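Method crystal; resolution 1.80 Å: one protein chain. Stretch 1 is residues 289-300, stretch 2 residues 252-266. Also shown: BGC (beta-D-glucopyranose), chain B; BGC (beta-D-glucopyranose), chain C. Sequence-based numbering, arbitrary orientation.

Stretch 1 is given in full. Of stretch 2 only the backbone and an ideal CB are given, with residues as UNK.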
# COMPACT_ATOMS: atom_id res chain seq x y z
N LEU A 289 -14.21 -19.61 7.79
CA LEU A 289 -15.27 -18.86 7.12
C LEU A 289 -14.97 -17.35 6.92
O LEU A 289 -15.77 -16.64 6.30
CB LEU A 289 -16.61 -19.05 7.86
CG LEU A 289 -17.09 -20.50 8.02
CD1 LEU A 289 -18.51 -20.54 8.62
CD2 LEU A 289 -16.96 -21.22 6.64
N LYS A 290 -13.85 -16.88 7.46
CA LYS A 290 -13.44 -15.48 7.30
C LYS A 290 -12.35 -15.29 6.24
O LYS A 290 -11.46 -14.48 6.41
CB LYS A 290 -13.03 -14.90 8.64
CG LYS A 290 -14.22 -14.92 9.63
CD LYS A 290 -13.75 -14.75 11.06
CE LYS A 290 -13.16 -13.38 11.25
NZ LYS A 290 -13.11 -13.00 12.72
N VAL A 291 -12.45 -16.04 5.14
CA VAL A 291 -11.65 -15.89 3.92
C VAL A 291 -12.70 -15.75 2.80
O VAL A 291 -13.64 -16.57 2.67
CB VAL A 291 -10.77 -17.07 3.64
CG1 VAL A 291 -9.89 -16.75 2.40
CG2 VAL A 291 -9.85 -17.26 4.79
N TYR A 292 -12.55 -14.67 2.04
CA TYR A 292 -13.52 -14.25 1.00
C TYR A 292 -12.84 -14.01 -0.31
O TYR A 292 -11.63 -13.72 -0.38
CB TYR A 292 -14.21 -12.96 1.40
CG TYR A 292 -14.65 -12.94 2.86
CD1 TYR A 292 -15.71 -13.75 3.31
CD2 TYR A 292 -14.01 -12.10 3.75
CE1 TYR A 292 -16.13 -13.69 4.68
CE2 TYR A 292 -14.40 -12.04 5.14
CZ TYR A 292 -15.45 -12.87 5.57
OH TYR A 292 -15.81 -12.79 6.89
N PHE A 293 -13.65 -14.07 -1.36
CA PHE A 293 -13.20 -13.75 -2.71
C PHE A 293 -13.78 -12.42 -3.26
O PHE A 293 -14.98 -12.12 -3.08
CB PHE A 293 -13.56 -14.89 -3.67
CG PHE A 293 -13.11 -14.63 -5.07
CD1 PHE A 293 -11.75 -14.65 -5.40
CD2 PHE A 293 -14.06 -14.34 -6.08
CE1 PHE A 293 -11.30 -14.41 -6.69
CE2 PHE A 293 -13.62 -14.09 -7.39
CZ PHE A 293 -12.23 -14.12 -7.70
N VAL A 294 -12.93 -11.66 -3.94
CA VAL A 294 -13.41 -10.42 -4.64
C VAL A 294 -12.78 -10.35 -6.01
O VAL A 294 -11.58 -10.54 -6.17
CB VAL A 294 -13.07 -9.10 -3.87
CG1 VAL A 294 -13.66 -7.85 -4.57
CG2 VAL A 294 -13.45 -9.20 -2.38
N GLU A 295 -13.62 -10.14 -7.03
CA GLU A 295 -13.08 -9.90 -8.38
C GLU A 295 -13.34 -8.46 -8.84
O GLU A 295 -14.51 -7.99 -8.84
CB GLU A 295 -13.63 -10.89 -9.41
CG GLU A 295 -12.99 -10.61 -10.79
CD GLU A 295 -13.33 -11.65 -11.87
OE1 GLU A 295 -14.01 -12.67 -11.53
OE2 GLU A 295 -12.87 -11.43 -13.04
N PHE A 296 -12.26 -7.76 -9.20
CA PHE A 296 -12.37 -6.45 -9.86
C PHE A 296 -12.47 -6.72 -11.34
O PHE A 296 -11.56 -7.33 -11.93
CB PHE A 296 -11.17 -5.58 -9.54
CG PHE A 296 -10.90 -5.43 -8.05
CD1 PHE A 296 -11.73 -4.64 -7.26
CD2 PHE A 296 -9.77 -6.02 -7.48
CE1 PHE A 296 -11.46 -4.45 -5.91
CE2 PHE A 296 -9.49 -5.85 -6.13
CZ PHE A 296 -10.33 -5.06 -5.34
N PRO A 297 -13.59 -6.31 -11.96
CA PRO A 297 -13.76 -6.58 -13.38
C PRO A 297 -12.59 -6.03 -14.17
O PRO A 297 -12.05 -4.95 -13.87
CB PRO A 297 -15.04 -5.79 -13.73
CG PRO A 297 -15.81 -5.87 -12.46
CD PRO A 297 -14.76 -5.62 -11.40
N GLN A 298 -12.18 -6.80 -15.16
CA GLN A 298 -11.04 -6.44 -16.01
C GLN A 298 -11.20 -5.02 -16.57
O GLN A 298 -12.27 -4.64 -17.04
CB GLN A 298 -10.99 -7.43 -17.14
CG GLN A 298 -9.84 -7.22 -18.05
CD GLN A 298 -9.96 -8.03 -19.33
OE1 GLN A 298 -10.78 -8.95 -19.47
NE2 GLN A 298 -9.12 -7.68 -20.27
N GLN A 299 -10.13 -4.23 -16.52
CA GLN A 299 -10.15 -2.89 -17.12
C GLN A 299 -10.30 -3.08 -18.65
O GLN A 299 -9.68 -3.97 -19.24
CB GLN A 299 -8.88 -2.08 -16.75
CG GLN A 299 -7.60 -2.72 -17.19
CD GLN A 299 -6.30 -2.07 -16.66
OE1 GLN A 299 -6.31 -1.07 -15.89
NE2 GLN A 299 -5.17 -2.65 -17.07
N ASP A 300 -11.20 -2.32 -19.25
CA ASP A 300 -11.46 -2.46 -20.67
C ASP A 300 -11.05 -1.24 -21.50
O ASP A 300 -11.31 -1.21 -22.71
CB ASP A 300 -12.93 -2.83 -20.91
CG ASP A 300 -13.89 -1.78 -20.38
OD1 ASP A 300 -13.47 -0.65 -20.00
OD2 ASP A 300 -15.09 -2.09 -20.35
N UNK A 252 -5.20 -14.13 14.09
CA UNK A 252 -6.24 -15.18 14.24
C UNK A 252 -7.67 -14.72 13.92
O UNK A 252 -8.47 -15.52 13.46
CB UNK A 252 -6.21 -15.71 15.67
N UNK A 253 -7.94 -13.43 14.13
CA UNK A 253 -9.29 -12.88 14.08
C UNK A 253 -9.57 -12.05 12.80
O UNK A 253 -10.69 -11.55 12.63
CB UNK A 253 -9.52 -12.01 15.32
N UNK A 254 -8.58 -11.89 11.90
CA UNK A 254 -8.76 -11.04 10.73
C UNK A 254 -9.68 -11.64 9.69
O UNK A 254 -9.70 -12.88 9.50
CB UNK A 254 -7.40 -10.74 10.09
N UNK A 255 -10.44 -10.77 9.01
CA UNK A 255 -11.21 -11.13 7.81
C UNK A 255 -10.27 -10.98 6.61
O UNK A 255 -9.69 -9.90 6.41
CB UNK A 255 -12.46 -10.26 7.65
N UNK A 256 -10.13 -12.05 5.82
CA UNK A 256 -9.11 -12.03 4.72
C UNK A 256 -9.84 -11.99 3.37
O UNK A 256 -10.65 -12.89 3.06
CB UNK A 256 -8.19 -13.25 4.79
N UNK A 257 -9.53 -10.97 2.56
CA UNK A 257 -10.18 -10.79 1.22
C UNK A 257 -9.17 -11.08 0.14
O UNK A 257 -8.13 -10.40 0.06
CB UNK A 257 -10.74 -9.38 1.04
N UNK A 258 -9.44 -12.14 -0.63
CA UNK A 258 -8.54 -12.59 -1.72
C UNK A 258 -9.05 -12.07 -3.07
O UNK A 258 -10.20 -12.37 -3.46
CB UNK A 258 -8.44 -14.12 -1.75
N UNK A 259 -8.24 -11.28 -3.77
CA UNK A 259 -8.80 -10.45 -4.87
C UNK A 259 -8.13 -10.75 -6.19
O UNK A 259 -6.92 -10.97 -6.22
CB UNK A 259 -8.65 -8.96 -4.56
N UNK A 260 -8.91 -10.76 -7.27
CA UNK A 260 -8.35 -10.93 -8.60
C UNK A 260 -8.80 -9.74 -9.47
O UNK A 260 -9.95 -9.38 -9.46
CB UNK A 260 -8.78 -12.26 -9.21
N UNK A 261 -7.88 -9.14 -10.22
CA UNK A 261 -8.20 -8.11 -11.22
C UNK A 261 -7.52 -6.83 -10.78
O UNK A 261 -7.06 -6.74 -9.65
CB UNK A 261 -9.71 -7.91 -11.37
N UNK A 262 -7.53 -5.80 -11.64
CA UNK A 262 -8.20 -5.76 -12.95
C UNK A 262 -7.26 -5.87 -14.19
O UNK A 262 -7.70 -5.56 -15.31
CB UNK A 262 -8.99 -4.45 -13.05
N UNK A 263 -6.00 -6.26 -14.01
CA UNK A 263 -5.03 -6.29 -15.11
C UNK A 263 -4.95 -7.60 -15.91
O UNK A 263 -4.57 -7.57 -17.07
CB UNK A 263 -3.64 -5.99 -14.54
N UNK A 264 -5.30 -8.74 -15.32
CA UNK A 264 -5.28 -10.00 -16.04
C UNK A 264 -6.35 -10.03 -17.13
O UNK A 264 -7.40 -9.36 -17.03
CB UNK A 264 -5.48 -11.17 -15.07
N UNK A 265 -6.08 -10.80 -18.19
CA UNK A 265 -7.02 -10.90 -19.33
C UNK A 265 -6.93 -12.34 -19.86
O UNK A 265 -5.99 -13.11 -19.54
CB UNK A 265 -6.69 -9.88 -20.43
N UNK A 266 -7.89 -12.70 -20.68
CA UNK A 266 -7.86 -13.97 -21.43
C UNK A 266 -7.72 -15.19 -20.56
O UNK A 266 -8.30 -15.26 -19.45
CB UNK A 266 -6.71 -13.95 -22.44
C2 BGC B . -7.78 -6.19 -22.67
C3 BGC B . -6.40 -5.55 -22.62
C4 BGC B . -5.33 -6.54 -23.09
C5 BGC B . -5.74 -7.21 -24.39
C6 BGC B . -4.71 -8.25 -24.81
C1 BGC B . -8.02 -6.89 -24.01
O1 BGC B . -9.26 -7.54 -23.98
O2 BGC B . -8.76 -5.19 -22.48
O3 BGC B . -6.12 -5.14 -21.31
O4 BGC B . -4.43 -6.12 -23.21
O5 BGC B . -6.99 -7.83 -24.23
O6 BGC B . -5.30 -9.17 -25.70
C2 BGC C . -2.03 -6.22 -23.00
C3 BGC C . -0.94 -6.71 -22.04
C4 BGC C . -1.19 -6.20 -20.61
C5 BGC C . -2.66 -6.29 -20.16
C6 BGC C . -2.92 -5.52 -18.87
C1 BGC C . -3.38 -6.51 -22.36
O2 BGC C . -1.92 -6.96 -24.18
O3 BGC C . 0.30 -6.25 -22.54
O4 BGC C . -0.15 -6.71 -19.93
O5 BGC C . -3.51 -5.77 -21.17
O6 BGC C . -4.31 -5.28 -18.61

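Positions 255 to 260 form a strand, which runs parallel to 291-295; as in any strand, its side chains alternate, here between the face carrying Y292 and V294 and the face carrying V291, F293 and E295. The backbone ladder is indifferent to sequence provided no proline takes a donor position: the N atoms of 256, 258 and 260 reach the O atoms of K290, Y292 and V294 at 2.8, 2.7 and 2.9 Å.

Before the strand, position 252 points away and constrains little; it is P252, whose O receives a hydrogen bond from a water that K290 NZ holds weakly. At 253 the CB also points away, 4.5 Å from K290 NZ, and an acidic or small polar residue would suit. The deposited D253 binds the lysine through its backbone: K290 NZ donates to D253 O at 2.8 Å. Position 254 turns from stretch 1 and tolerates many residues; it is A254.

Position 255 is more demanding. Its CB points sideways, 3.6 Å from Y292 CE2, with the tyrosine hydroxyl and the lysine chain nearby. A polar or aromatic group of moderate length would fit, best one offering both a flat face and a nitrogen or oxygen. H255 does both: ND1 hydrogen-bonds Y292 OH at 2.8 Å, and K290 CE lies over its ring, 3.6 Å from the centroid.

At 256 the CB is 4.3 Å from V291 CG2, where an aliphatic residue would suit, beta-branched among them; I256 meets V291 CG2 through its own CB at 4.3 Å. Position 257, on the Y292 face, lies between Y292 and V294, its CB 4.4 Å from V294 CG2. Leucine, methionine or an aromatic would suit. F257 sets its ring face against Y292 CD2, 3.4 Å from F257 CE1, while V294 CG2 meets its edge 3.9 Å from F257 CD1.

The CB of 258 is 3.5 Å from Y292 O and points to the face that carries V291 and F293, so a small or medium apolar residue is indicated. C258 places SG 3.9 Å from V291 CG1. Position 259 sits beside V294 and the F296 ring, where alanine, cysteine or valine seem plausible; C259 has CB 3.6 Å from F296 CE2 and SG 3.9 Å from V294 CB. At 260, F293 CE1 is 4.2 Å from the CB and E295 CG 4.8 Å, inviting a branched aliphatic. V260 brings CG2 to 3.7 Å from F293 CE1.

Position 261 leaves no choice: an ideal CB would stand 2.0 Å from F296 O, and phi/psi of 117/171 independently calls for glycine, as found in G261. At 262 the preceding peptide is cis, a strong hint of proline. P262 packs CB 3.5 Å from P297 O, and its own O accepts from Q299 N at 3.0 Å.

Positions 263 and 264 point away, leaving the choice broad; M263 O accepts from glucose (chain C) O6, and L264 follows. At 265 the CB is crowded by Q298 NE2, but the sugars beyond invite a flat aromatic; W265 presents one ring face to both glucoses. Position 266 has positive phi, favouring glycine, and is G266.

Stretch 2 252-266: PDAHIFCCVGPMLWG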
# COMPACT_ATOMS: atom_id res chain seq x y z
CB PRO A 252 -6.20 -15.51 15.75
CG PRO A 252 -4.85 -15.08 16.21
CD PRO A 252 -4.37 -13.97 15.30
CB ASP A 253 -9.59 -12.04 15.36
CG ASP A 253 -9.25 -12.81 16.68
OD1 ASP A 253 -9.54 -14.03 16.77
OD2 ASP A 253 -8.65 -12.23 17.63
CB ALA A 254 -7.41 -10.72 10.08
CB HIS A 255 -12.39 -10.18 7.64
CG HIS A 255 -13.40 -10.27 8.76
ND1 HIS A 255 -14.58 -10.95 8.61
CD2 HIS A 255 -13.39 -9.79 10.02
CE1 HIS A 255 -15.28 -10.87 9.73
NE2 HIS A 255 -14.58 -10.17 10.61
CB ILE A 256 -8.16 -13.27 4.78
CG1 ILE A 256 -7.42 -13.29 6.15
CG2 ILE A 256 -7.13 -13.27 3.58
CD1 ILE A 256 -6.58 -14.60 6.39
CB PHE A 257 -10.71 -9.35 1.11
CG PHE A 257 -11.87 -9.09 2.00
CD1 PHE A 257 -13.19 -9.23 1.51
CD2 PHE A 257 -11.67 -8.69 3.33
CE1 PHE A 257 -14.28 -9.00 2.35
CE2 PHE A 257 -12.76 -8.47 4.17
CZ PHE A 257 -14.06 -8.61 3.69
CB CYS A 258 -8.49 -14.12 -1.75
SG CYS A 258 -7.83 -14.80 -0.22
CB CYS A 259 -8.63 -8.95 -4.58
SG CYS A 259 -9.31 -8.39 -3.02
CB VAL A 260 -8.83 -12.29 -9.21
CG1 VAL A 260 -8.46 -12.39 -10.64
CG2 VAL A 260 -8.18 -13.47 -8.43
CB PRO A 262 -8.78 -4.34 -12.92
CG PRO A 262 -7.61 -3.58 -12.33
CD PRO A 262 -7.00 -4.47 -11.28
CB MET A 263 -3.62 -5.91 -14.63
CG MET A 263 -3.56 -4.47 -14.16
SD MET A 263 -1.85 -4.07 -13.73
CE MET A 263 -1.06 -4.11 -15.35
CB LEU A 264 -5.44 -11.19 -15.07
CG LEU A 264 -4.16 -11.42 -14.26
CD1 LEU A 264 -4.42 -12.60 -13.33
CD2 LEU A 264 -2.96 -11.74 -15.22
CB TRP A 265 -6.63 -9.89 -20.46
CG TRP A 265 -5.30 -10.22 -21.04
CD1 TRP A 265 -4.06 -9.92 -20.51
CD2 TRP A 265 -5.05 -10.98 -22.23
NE1 TRP A 265 -3.06 -10.44 -21.33
CE2 TRP A 265 -3.64 -11.08 -22.39
CE3 TRP A 265 -5.90 -11.57 -23.20
CZ2 TRP A 265 -3.05 -11.77 -23.46
CZ3 TRP A 265 -5.30 -12.24 -24.29
CH2 TRP A 265 -3.89 -12.33 -24.41
O HOH W 1 -11.06 -15.71 12.63
O HOH W 2 -10.24 -11.11 -21.22
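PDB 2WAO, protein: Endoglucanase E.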